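PDB 6A2A: sesquisabinene B synthase 2 from Santalum album, which probably cyclises farnesyl diphosphate to the sesquiterpene sesquisabinene B with the help of magnesium or manganese ions, as a plant terpene synthase. Local coordinates for residues A[123-128]-A[164-169]; A[138-143]-A[178-183]; A[407-412]-A[474-479]. All blocks are in the same frame, centred on the assembly; numbering follows the deposited sequence.

Overall arrangement
Interactions 1 and 2 belong to the N-terminal helical domain of the terpene synthase and interlock along the chain, since their segments alternate. Their centres lie about 10 Å apart, and Phe128 and Leu166 of interaction 1 touch Leu180 and Phe143 of interaction 2. All three contacts are largely buried. Interaction 1 pairs two helices through small residues; interaction 2 sets a loop against the start of helix 178-192, reaching the surface at Asp178 and Gln140 with amide hydrogen bonds and turning apolar inward. Interaction 3 lies in the metal-binding domain, its centre about 35 and 32 Å from those of interactions 1 and 2, where a tyrosine, a water and a lysine meet beside magnesium-binding residues.

Interaction 1: residues A[123-128]-A[164-169]; sequences ATSLRF and LSLYEA
Ser125 of helix 121-133 faces Ser165, Leu166 and Ala169 of helix 160-170, and its small side chain suits a place where the two segment axes come within 8.1 Å. Starting at CB, the side chain rests on the Ser165 backbone, with Ser125 CB 3.5 Å from Ser165 C. One bond further out, Ser125 OG lies 3.2 Å from Leu166 CA and also touches Leu166 CB and CD1. OG stands anti to the carbonyl carbon (chi1 -68°), and from there it hydrogen-bonds to Leu121 O one turn back, which satisfies this buried hydroxyl. Ser165 likewise turns its hydroxyl to His122. Ala169 fits the next turn because its methyl is short: Ala169 CB comes 3.4 Å from Ser125 O and 4.0 Å from Phe128 CD1. The edge of the Phe128 ring meets the Ala169 carbonyl, with Phe128 CE1 3.5 Å from Ala169 O. Serine and alanine at the interface let these two helices of the N-terminal terpene synthase domain pack closely. The segments run nearly parallel, 25° apart. Helix 178-192 packs on Phe128 and Leu166, helix 201-212 covers Leu164, and helix 78-90 lies against Ala123 and Leu126.

Interaction 2: residues A[138-143]-A[178-183]; sequences VPQDVF and DILDEA
Gln140 uses both ends of its amide to grip the first turn of helix 178-192, part of the largely alpha-helical N-terminal domain of the terpene synthase family. Its NE2 donates to Asp178 OD1 at 2.9 Å in a nearly straight bond of 171°. The acceptor lies close to the amide plane of Gln140, whereas the donor reaches OD1 from above the carboxylate plane, the two flat groups being turned 71° against each other. On the other branch, Gln140 OE1 accepts from Ile179 N at 2.8 Å through a more bent bond, although the position of this oxygen is less certain. Glutamine suits the place because one group offers both a donor for the carboxylate and an acceptor for an amide N-H in the first helical turn, where no preceding turn supplies a carbonyl. Its CG lies between the backbone N and the carbonyl carbon (chi1 62°), and the chain is extended beyond it, which carries the amide across to the helix.

Inward from the amide the contact becomes apolar. Ile179 CD1 sits over the face of the Gln140 amide, 3.8 Å from Gln140 CD, while its other branch, CG2, meets Phe143 CB at 3.9 Å. Leu180 CG packs against Gln140 CB, also at 3.8 Å. Branched aliphatic side chains thus fill the ground between the polar grip and the phenylalanine. Phe143 comes from the 3-10 turn begun by Gln140; its ring also meets Phe128 edge-to-face, and Phe152 of strand 151-152 also packs on Ile179. Val142 CG2 sits over one face of the Phe143 ring, toward its rim. The Leu180 side chain crosses Phe143 at about a right angle, and its CD2 methyl approaches ring atom Phe143 CD2 to 3.5 Å.

Interaction 3: residues A[407-412]-A[474-479]; sequences EEYLDN and NLKSIQ
Tyr409 reaches out from helix 406-416 and lays its ring beside the backbone of Leu475, Lys476 and Ser477, where the chain enters helix 477-485. Its CG is anti to the backbone N (chi1 167°), a torsion that directs the ring across to the other segment. The two ring carbons ortho to the hydroxyl meet different residues: Tyr409 CE1 lies 3.1 Å from Leu475 O, whereas Tyr409 CE2 lies 3.5 Å from Ser477 N. Between them the phenol tip lies next to Lys476, with Tyr409 OH 3.6 Å from Lys476 CA.

Lys476 occupies the N-cap position, and its CB points away from helix 406-416. Bends at chi2 and chi4 nevertheless let its amine share a water with the phenol: the water donates to Tyr409 OH at 2.9 Å and accepts from Lys476 NZ at 3.1 Å. Tyrosine suits this place because its ring packs against backbone atoms while its hydroxyl serves polar partners, here the water and Asp461. Ser477 turns its hydroxyl to the same Asp461 carboxylate oxygen, and its OG also touches Leu410 CD2 at 3.7 Å. A phenylalanine in place of Tyr409 would probably keep much of the ring packing but leave Asp461 without one of its hydroxyl partners and break the water link to Lys476.

Leu475 lies close to Glu394 and Lys476 near Asn460, residues seen to bind magnesium in this protein, although none is bound to this chain here; the contact thus borders the metal site of the class I terpene synthase fold. Helix 377-400 contributes Trp397 against Leu475, and helix 447-462 brings Arg457 and Ile458 against Leu410 and Asp461 against Lys476, while helix 489-510 packs on Ile478.

Interaction 1: residues A[123-128]-A[164-169]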
loop_
_atom_site.group_PDB
_atom_site.type_symbol
_atom_site.label_atom_id
_atom_site.label_comp_id
_atom_site.label_asym_id
_atom_site.label_seq_id
_atom_site.Cartn_x
_atom_site.Cartn_y
_atom_site.Cartn_z
ATOM N N ALA A 123 37.665 8.115 -33.655
ATOM C CA ALA A 123 36.591 7.637 -34.465
ATOM C C ALA A 123 36.566 6.106 -34.489
ATOM O O ALA A 123 35.468 5.528 -34.485
ATOM C CB ALA A 123 36.718 8.148 -35.887
ATOM N N THR A 124 37.723 5.521 -34.528
ATOM C CA THR A 124 37.841 4.088 -34.611
ATOM C C THR A 124 37.269 3.486 -33.320
ATOM O O THR A 124 36.484 2.515 -33.372
ATOM C CB THR A 124 39.276 3.602 -34.783
ATOM O OG1 THR A 124 39.835 4.026 -36.049
ATOM C CG2 THR A 124 39.347 2.086 -34.734
ATOM N N SER A 125 37.644 4.104 -32.220
ATOM C CA SER A 125 37.308 3.642 -30.849
ATOM C C SER A 125 35.816 3.812 -30.637
ATOM O O SER A 125 35.110 2.887 -30.172
ATOM C CB SER A 125 38.100 4.445 -29.814
ATOM O OG SER A 125 39.503 4.216 -29.811
ATOM N N LEU A 126 35.311 5.027 -30.868
ATOM C CA LEU A 126 33.899 5.301 -30.757
ATOM C C LEU A 126 33.083 4.336 -31.642
ATOM O O LEU A 126 32.080 3.768 -31.217
ATOM C CB LEU A 126 33.593 6.761 -31.085
ATOM C CG LEU A 126 32.148 7.180 -30.892
ATOM C CD1 LEU A 126 31.733 7.077 -29.413
ATOM C CD2 LEU A 126 31.891 8.578 -31.370
ATOM N N ARG A 127 33.497 4.145 -32.880
ATOM C CA ARG A 127 32.757 3.252 -33.735
ATOM C C ARG A 127 32.760 1.826 -33.151
ATOM O O ARG A 127 31.709 1.181 -33.144
ATOM C CB ARG A 127 33.405 3.262 -35.129
ATOM C CG ARG A 127 32.652 2.435 -36.163
ATOM C CD ARG A 127 33.417 2.427 -37.483
ATOM N NE ARG A 127 32.809 1.443 -38.384
ATOM C CZ ARG A 127 33.230 0.202 -38.525
ATOM N NH1 ARG A 127 34.184 -0.292 -37.755
ATOM N NH2 ARG A 127 32.687 -0.550 -39.470
ATOM N N PHE A 128 33.916 1.355 -32.735
ATOM C CA PHE A 128 34.067 0.050 -32.129
ATOM C C PHE A 128 33.078 -0.095 -30.972
ATOM O O PHE A 128 32.323 -1.105 -30.854
ATOM C CB PHE A 128 35.495 -0.172 -31.650
ATOM C CG PHE A 128 35.721 -1.449 -30.868
ATOM C CD1 PHE A 128 35.485 -1.507 -29.493
ATOM C CD2 PHE A 128 36.134 -2.618 -31.496
ATOM C CE1 PHE A 128 35.690 -2.678 -28.787
ATOM C CE2 PHE A 128 36.316 -3.795 -30.791
ATOM C CZ PHE A 128 36.097 -3.824 -29.427
ATOM N N LEU A 164 40.969 8.888 -24.431
ATOM C CA LEU A 164 39.748 8.647 -23.614
ATOM C C LEU A 164 38.803 7.757 -24.411
ATOM O O LEU A 164 38.181 6.843 -23.844
ATOM C CB LEU A 164 39.048 9.970 -23.284
ATOM C CG LEU A 164 37.727 9.869 -22.512
ATOM C CD1 LEU A 164 37.969 9.184 -21.168
ATOM C CD2 LEU A 164 37.108 11.231 -22.275
ATOM N N SER A 165 38.674 7.987 -25.714
ATOM C CA SER A 165 37.735 7.124 -26.461
ATOM C C SER A 165 38.256 5.674 -26.515
ATOM O O SER A 165 37.457 4.690 -26.357
ATOM C CB SER A 165 37.505 7.690 -27.831
ATOM O OG SER A 165 36.746 8.878 -27.765
ATOM N N LEU A 166 39.542 5.480 -26.621
ATOM C CA LEU A 166 40.123 4.136 -26.628
ATOM C C LEU A 166 39.882 3.438 -25.285
ATOM O O LEU A 166 39.505 2.259 -25.221
ATOM C CB LEU A 166 41.621 4.244 -26.877
ATOM C CG LEU A 166 42.422 2.946 -26.881
ATOM C CD1 LEU A 166 41.936 2.038 -27.992
ATOM C CD2 LEU A 166 43.889 3.226 -27.037
ATOM N N TYR A 167 40.156 4.187 -24.205
ATOM C CA TYR A 167 39.898 3.708 -22.856
ATOM C C TYR A 167 38.456 3.227 -22.778
ATOM O O TYR A 167 38.242 2.105 -22.299
ATOM C CB TYR A 167 40.140 4.803 -21.816
ATOM C CG TYR A 167 39.714 4.454 -20.404
ATOM C CD1 TYR A 167 40.586 3.823 -19.536
ATOM C CD2 TYR A 167 38.513 4.890 -19.915
ATOM C CE1 TYR A 167 40.255 3.591 -18.208
ATOM C CE2 TYR A 167 38.126 4.608 -18.612
ATOM C CZ TYR A 167 39.027 4.009 -17.739
ATOM O OH TYR A 167 38.630 3.786 -16.441
ATOM N N GLU A 168 37.476 4.043 -23.141
ATOM C CA GLU A 168 36.105 3.710 -22.962
ATOM C C GLU A 168 35.741 2.482 -23.823
ATOM O O GLU A 168 34.978 1.623 -23.403
ATOM C CB GLU A 168 35.171 4.837 -23.347
ATOM C CG GLU A 168 35.299 6.074 -22.466
ATOM C CD GLU A 168 34.710 5.954 -21.060
ATOM O OE1 GLU A 168 34.533 4.795 -20.556
ATOM O OE2 GLU A 168 34.355 7.021 -20.483
ATOM N N ALA A 169 36.296 2.430 -25.031
ATOM C CA ALA A 169 36.005 1.316 -25.967
ATOM C C ALA A 169 36.528 -0.034 -25.461
ATOM O O ALA A 169 35.858 -1.086 -25.730
ATOM C CB ALA A 169 36.606 1.633 -27.328
#

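Interaction 2: residues A[138-143]-A[178-183]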
loop_
_atom_site.group_PDB
_atom_site.type_symbol
_atom_site.label_atom_id
_atom_site.label_comp_id
_atom_site.label_asym_id
_atom_site.label_seq_id
_atom_site.Cartn_x
_atom_site.Cartn_y
_atom_site.Cartn_z
ATOM N N VAL A 138 32.644 -5.808 -34.247
ATOM C CA VAL A 138 33.803 -5.137 -34.813
ATOM C C VAL A 138 34.970 -5.843 -34.185
ATOM O O VAL A 138 34.941 -6.019 -32.989
ATOM C CB VAL A 138 33.856 -3.626 -34.509
ATOM C CG1 VAL A 138 35.114 -3.005 -35.084
ATOM C CG2 VAL A 138 32.648 -2.893 -35.027
ATOM N N PRO A 139 35.953 -6.281 -34.967
ATOM C CA PRO A 139 37.075 -7.003 -34.467
ATOM C C PRO A 139 38.079 -6.115 -33.720
ATOM O O PRO A 139 38.188 -4.920 -34.025
ATOM C CB PRO A 139 37.780 -7.610 -35.693
ATOM C CG PRO A 139 37.339 -6.750 -36.812
ATOM C CD PRO A 139 35.994 -6.194 -36.434
ATOM N N GLN A 140 38.775 -6.688 -32.780
ATOM C CA GLN A 140 39.786 -5.960 -32.017
ATOM C C GLN A 140 40.925 -5.539 -32.961
ATOM O O GLN A 140 41.678 -4.649 -32.646
ATOM C CB GLN A 140 40.418 -6.754 -30.885
ATOM C CG GLN A 140 41.193 -8.001 -31.302
ATOM C CD GLN A 140 42.067 -8.589 -30.235
ATOM O OE1 GLN A 140 42.187 -8.088 -29.117
ATOM N NE2 GLN A 140 42.725 -9.685 -30.574
ATOM N N ASP A 141 41.076 -6.249 -34.084
ATOM C CA ASP A 141 42.088 -5.914 -35.100
ATOM C C ASP A 141 42.043 -4.475 -35.628
ATOM O O ASP A 141 43.063 -3.973 -36.154
ATOM C CB ASP A 141 41.890 -6.900 -36.290
ATOM C CG ASP A 141 41.941 -8.375 -35.842
ATOM O OD1 ASP A 141 40.979 -8.852 -35.137
ATOM O OD2 ASP A 141 42.935 -9.048 -36.203
ATOM N N VAL A 142 40.892 -3.830 -35.581
ATOM C CA VAL A 142 40.797 -2.407 -35.957
ATOM C C VAL A 142 41.812 -1.546 -35.192
ATOM O O VAL A 142 42.112 -0.413 -35.687
ATOM C CB VAL A 142 39.395 -1.808 -35.795
ATOM C CG1 VAL A 142 38.362 -2.517 -36.648
ATOM C CG2 VAL A 142 38.994 -1.705 -34.319
ATOM N N PHE A 143 42.328 -1.990 -34.043
ATOM C CA PHE A 143 43.254 -1.176 -33.255
ATOM C C PHE A 143 44.692 -1.476 -33.631
ATOM O O PHE A 143 45.559 -0.751 -33.168
ATOM C CB PHE A 143 43.043 -1.333 -31.744
ATOM C CG PHE A 143 41.705 -0.821 -31.319
ATOM C CD1 PHE A 143 41.428 0.541 -31.287
ATOM C CD2 PHE A 143 40.696 -1.704 -30.972
ATOM C CE1 PHE A 143 40.182 0.999 -30.917
ATOM C CE2 PHE A 143 39.451 -1.241 -30.630
ATOM C CZ PHE A 143 39.189 0.109 -30.599
ATOM N N ASP A 178 43.268 -9.700 -26.715
ATOM C CA ASP A 178 44.454 -9.222 -26.073
ATOM C C ASP A 178 44.761 -7.724 -26.410
ATOM O O ASP A 178 45.374 -7.027 -25.594
ATOM C CB ASP A 178 45.661 -10.094 -26.515
ATOM C CG ASP A 178 45.721 -10.300 -28.080
ATOM O OD1 ASP A 178 44.707 -10.734 -28.721
ATOM O OD2 ASP A 178 46.780 -10.032 -28.691
ATOM N N ILE A 179 44.327 -7.287 -27.570
ATOM C CA ILE A 179 44.655 -5.912 -28.015
ATOM C C ILE A 179 43.803 -4.934 -27.207
ATOM O O ILE A 179 44.274 -3.847 -26.853
ATOM C CB ILE A 179 44.487 -5.707 -29.521
ATOM C CG1 ILE A 179 45.423 -6.634 -30.297
ATOM C CG2 ILE A 179 44.775 -4.256 -29.885
ATOM C CD1 ILE A 179 45.029 -6.749 -31.720
ATOM N N LEU A 180 42.618 -5.390 -26.801
ATOM C CA LEU A 180 41.783 -4.501 -25.991
ATOM C C LEU A 180 42.303 -4.435 -24.555
ATOM O O LEU A 180 42.178 -3.364 -23.940
ATOM C CB LEU A 180 40.330 -4.936 -26.077
ATOM C CG LEU A 180 39.825 -5.140 -27.500
ATOM C CD1 LEU A 180 38.406 -5.644 -27.553
ATOM C CD2 LEU A 180 39.921 -3.823 -28.253
ATOM N N ASP A 181 42.885 -5.514 -24.025
ATOM C CA ASP A 181 43.538 -5.447 -22.729
ATOM C C ASP A 181 44.748 -4.505 -22.757
ATOM O O ASP A 181 45.020 -3.765 -21.817
ATOM C CB ASP A 181 44.104 -6.785 -22.316
ATOM C CG ASP A 181 43.015 -7.806 -22.034
ATOM O OD1 ASP A 181 42.089 -7.451 -21.291
ATOM O OD2 ASP A 181 43.085 -8.941 -22.577
ATOM N N GLU A 182 45.500 -4.586 -23.854
ATOM C CA GLU A 182 46.668 -3.694 -24.032
ATOM C C GLU A 182 46.171 -2.226 -24.113
ATOM O O GLU A 182 46.854 -1.306 -23.571
ATOM C CB GLU A 182 47.404 -4.021 -25.332
ATOM C CG GLU A 182 48.342 -5.224 -25.262
ATOM C CD GLU A 182 48.708 -5.896 -26.599
ATOM O OE1 GLU A 182 48.326 -5.394 -27.684
ATOM O OE2 GLU A 182 49.339 -6.971 -26.547
ATOM N N ALA A 183 45.079 -2.000 -24.835
ATOM C CA ALA A 183 44.489 -0.663 -25.014
ATOM C C ALA A 183 44.094 -0.094 -23.657
ATOM O O ALA A 183 44.361 1.071 -23.315
ATOM C CB ALA A 183 43.298 -0.734 -25.909
#

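Interaction 3: residues A[407-412]-A[474-479]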
loop_
_atom_site.group_PDB
_atom_site.type_symbol
_atom_site.label_atom_id
_atom_site.label_comp_id
_atom_site.label_asym_id
_atom_site.label_seq_id
_atom_site.Cartn_x
_atom_site.Cartn_y
_atom_site.Cartn_z
ATOM N N GLU A 407 37.249 -19.710 -4.178
ATOM C CA GLU A 407 36.194 -20.366 -4.973
ATOM C C GLU A 407 35.088 -20.906 -4.033
ATOM O O GLU A 407 33.918 -20.730 -4.367
ATOM C CB GLU A 407 36.752 -21.413 -5.952
ATOM C CG GLU A 407 36.428 -21.084 -7.435
ATOM C CD GLU A 407 37.450 -20.264 -8.238
ATOM O OE1 GLU A 407 38.564 -19.989 -7.678
ATOM O OE2 GLU A 407 37.153 -19.906 -9.446
ATOM N N GLU A 408 35.381 -21.456 -2.853
ATOM C CA GLU A 408 34.308 -21.928 -1.993
ATOM C C GLU A 408 33.506 -20.728 -1.445
ATOM O O GLU A 408 32.256 -20.814 -1.285
ATOM C CB GLU A 408 34.750 -22.918 -0.903
ATOM C CG GLU A 408 35.470 -22.354 0.292
ATOM C CD GLU A 408 35.985 -23.403 1.287
ATOM O OE1 GLU A 408 37.211 -23.749 1.238
ATOM O OE2 GLU A 408 35.153 -23.902 2.077
ATOM N N TYR A 409 34.205 -19.670 -1.116
ATOM C CA TYR A 409 33.536 -18.436 -0.638
ATOM C C TYR A 409 32.597 -17.864 -1.717
ATOM O O TYR A 409 31.419 -17.627 -1.449
ATOM C CB TYR A 409 34.598 -17.426 -0.213
ATOM C CG TYR A 409 34.029 -16.048 -0.025
ATOM C CD1 TYR A 409 33.329 -15.744 1.112
ATOM C CD2 TYR A 409 34.188 -15.072 -1.001
ATOM C CE1 TYR A 409 32.776 -14.487 1.297
ATOM C CE2 TYR A 409 33.704 -13.800 -0.803
ATOM C CZ TYR A 409 32.930 -13.537 0.307
ATOM O OH TYR A 409 32.426 -12.291 0.519
ATOM N N LEU A 410 33.056 -17.697 -2.952
ATOM C CA LEU A 410 32.231 -17.010 -3.964
ATOM C C LEU A 410 31.032 -17.850 -4.363
ATOM O O LEU A 410 29.973 -17.305 -4.675
ATOM C CB LEU A 410 33.045 -16.653 -5.216
ATOM C CG LEU A 410 34.059 -15.538 -5.057
ATOM C CD1 LEU A 410 34.842 -15.367 -6.341
ATOM C CD2 LEU A 410 33.393 -14.204 -4.665
ATOM N N ASP A 411 31.157 -19.189 -4.350
ATOM C CA ASP A 411 29.981 -19.985 -4.732
ATOM C C ASP A 411 28.811 -19.739 -3.784
ATOM O O ASP A 411 27.677 -19.794 -4.219
ATOM C CB ASP A 411 30.345 -21.450 -4.812
ATOM C CG ASP A 411 30.875 -21.839 -6.246
ATOM O OD1 ASP A 411 30.418 -21.266 -7.309
ATOM O OD2 ASP A 411 31.790 -22.708 -6.277
ATOM N N ASN A 412 29.082 -19.484 -2.514
ATOM C CA ASN A 412 28.049 -19.129 -1.558
ATOM C C ASN A 412 27.767 -17.618 -1.567
ATOM O O ASN A 412 26.602 -17.225 -1.428
ATOM C CB ASN A 412 28.432 -19.583 -0.166
ATOM C CG ASN A 412 27.340 -19.387 0.844
ATOM O OD1 ASN A 412 26.333 -20.094 0.773
ATOM N ND2 ASN A 412 27.563 -18.495 1.782
ATOM N N ASN A 474 37.816 -12.878 7.351
ATOM C CA ASN A 474 38.236 -13.972 6.466
ATOM C C ASN A 474 37.181 -14.240 5.398
ATOM O O ASN A 474 37.476 -14.940 4.438
ATOM C CB ASN A 474 38.493 -15.271 7.231
ATOM C CG ASN A 474 39.833 -15.225 7.934
ATOM O OD1 ASN A 474 40.773 -14.637 7.395
ATOM N ND2 ASN A 474 39.923 -15.816 9.120
ATOM N N LEU A 475 35.963 -13.714 5.592
ATOM C CA LEU A 475 34.877 -14.043 4.726
ATOM C C LEU A 475 34.604 -12.885 3.785
ATOM O O LEU A 475 33.445 -12.519 3.635
ATOM C CB LEU A 475 33.626 -14.364 5.562
ATOM C CG LEU A 475 33.755 -15.532 6.539
ATOM C CD1 LEU A 475 32.372 -16.102 6.877
ATOM C CD2 LEU A 475 34.642 -16.623 5.989
ATOM N N LYS A 476 35.658 -12.356 3.159
ATOM C CA LYS A 476 35.513 -11.458 2.068
ATOM C C LYS A 476 36.531 -11.846 0.983
ATOM O O LYS A 476 37.517 -12.471 1.289
ATOM C CB LYS A 476 35.748 -10.024 2.567
ATOM C CG LYS A 476 34.723 -9.481 3.549
ATOM C CD LYS A 476 33.447 -9.032 2.888
ATOM C CE LYS A 476 32.355 -8.633 3.866
ATOM N NZ LYS A 476 31.261 -9.634 3.903
ATOM N N SER A 477 36.237 -11.509 -0.261
ATOM C CA SER A 477 37.044 -11.888 -1.403
ATOM C C SER A 477 38.565 -11.737 -1.291
ATOM O O SER A 477 39.280 -12.658 -1.476
ATOM C CB SER A 477 36.554 -11.176 -2.673
ATOM O OG SER A 477 35.228 -11.437 -2.963
ATOM N N ILE A 478 39.018 -10.538 -1.021
ATOM C CA ILE A 478 40.441 -10.292 -0.938
ATOM C C ILE A 478 41.109 -11.176 0.109
ATOM O O ILE A 478 42.014 -11.849 -0.196
ATOM C CB ILE A 478 40.757 -8.819 -0.684
ATOM C CG1 ILE A 478 40.230 -7.953 -1.809
ATOM C CG2 ILE A 478 42.244 -8.603 -0.583
ATOM C CD1 ILE A 478 40.166 -6.496 -1.485
ATOM N N GLN A 479 40.585 -11.186 1.321
ATOM C CA GLN A 479 41.145 -11.968 2.397
ATOM C C GLN A 479 41.149 -13.438 2.086
ATOM O O GLN A 479 42.103 -14.103 2.354
ATOM C CB GLN A 479 40.478 -11.688 3.740
ATOM C CG GLN A 479 41.198 -12.281 4.936
ATOM C CD GLN A 479 42.594 -11.741 5.152
ATOM O OE1 GLN A 479 42.802 -10.559 5.205
ATOM N NE2 GLN A 479 43.542 -12.621 5.253
HETATM O O HOH W 1 30.254 -12.115 2.390
#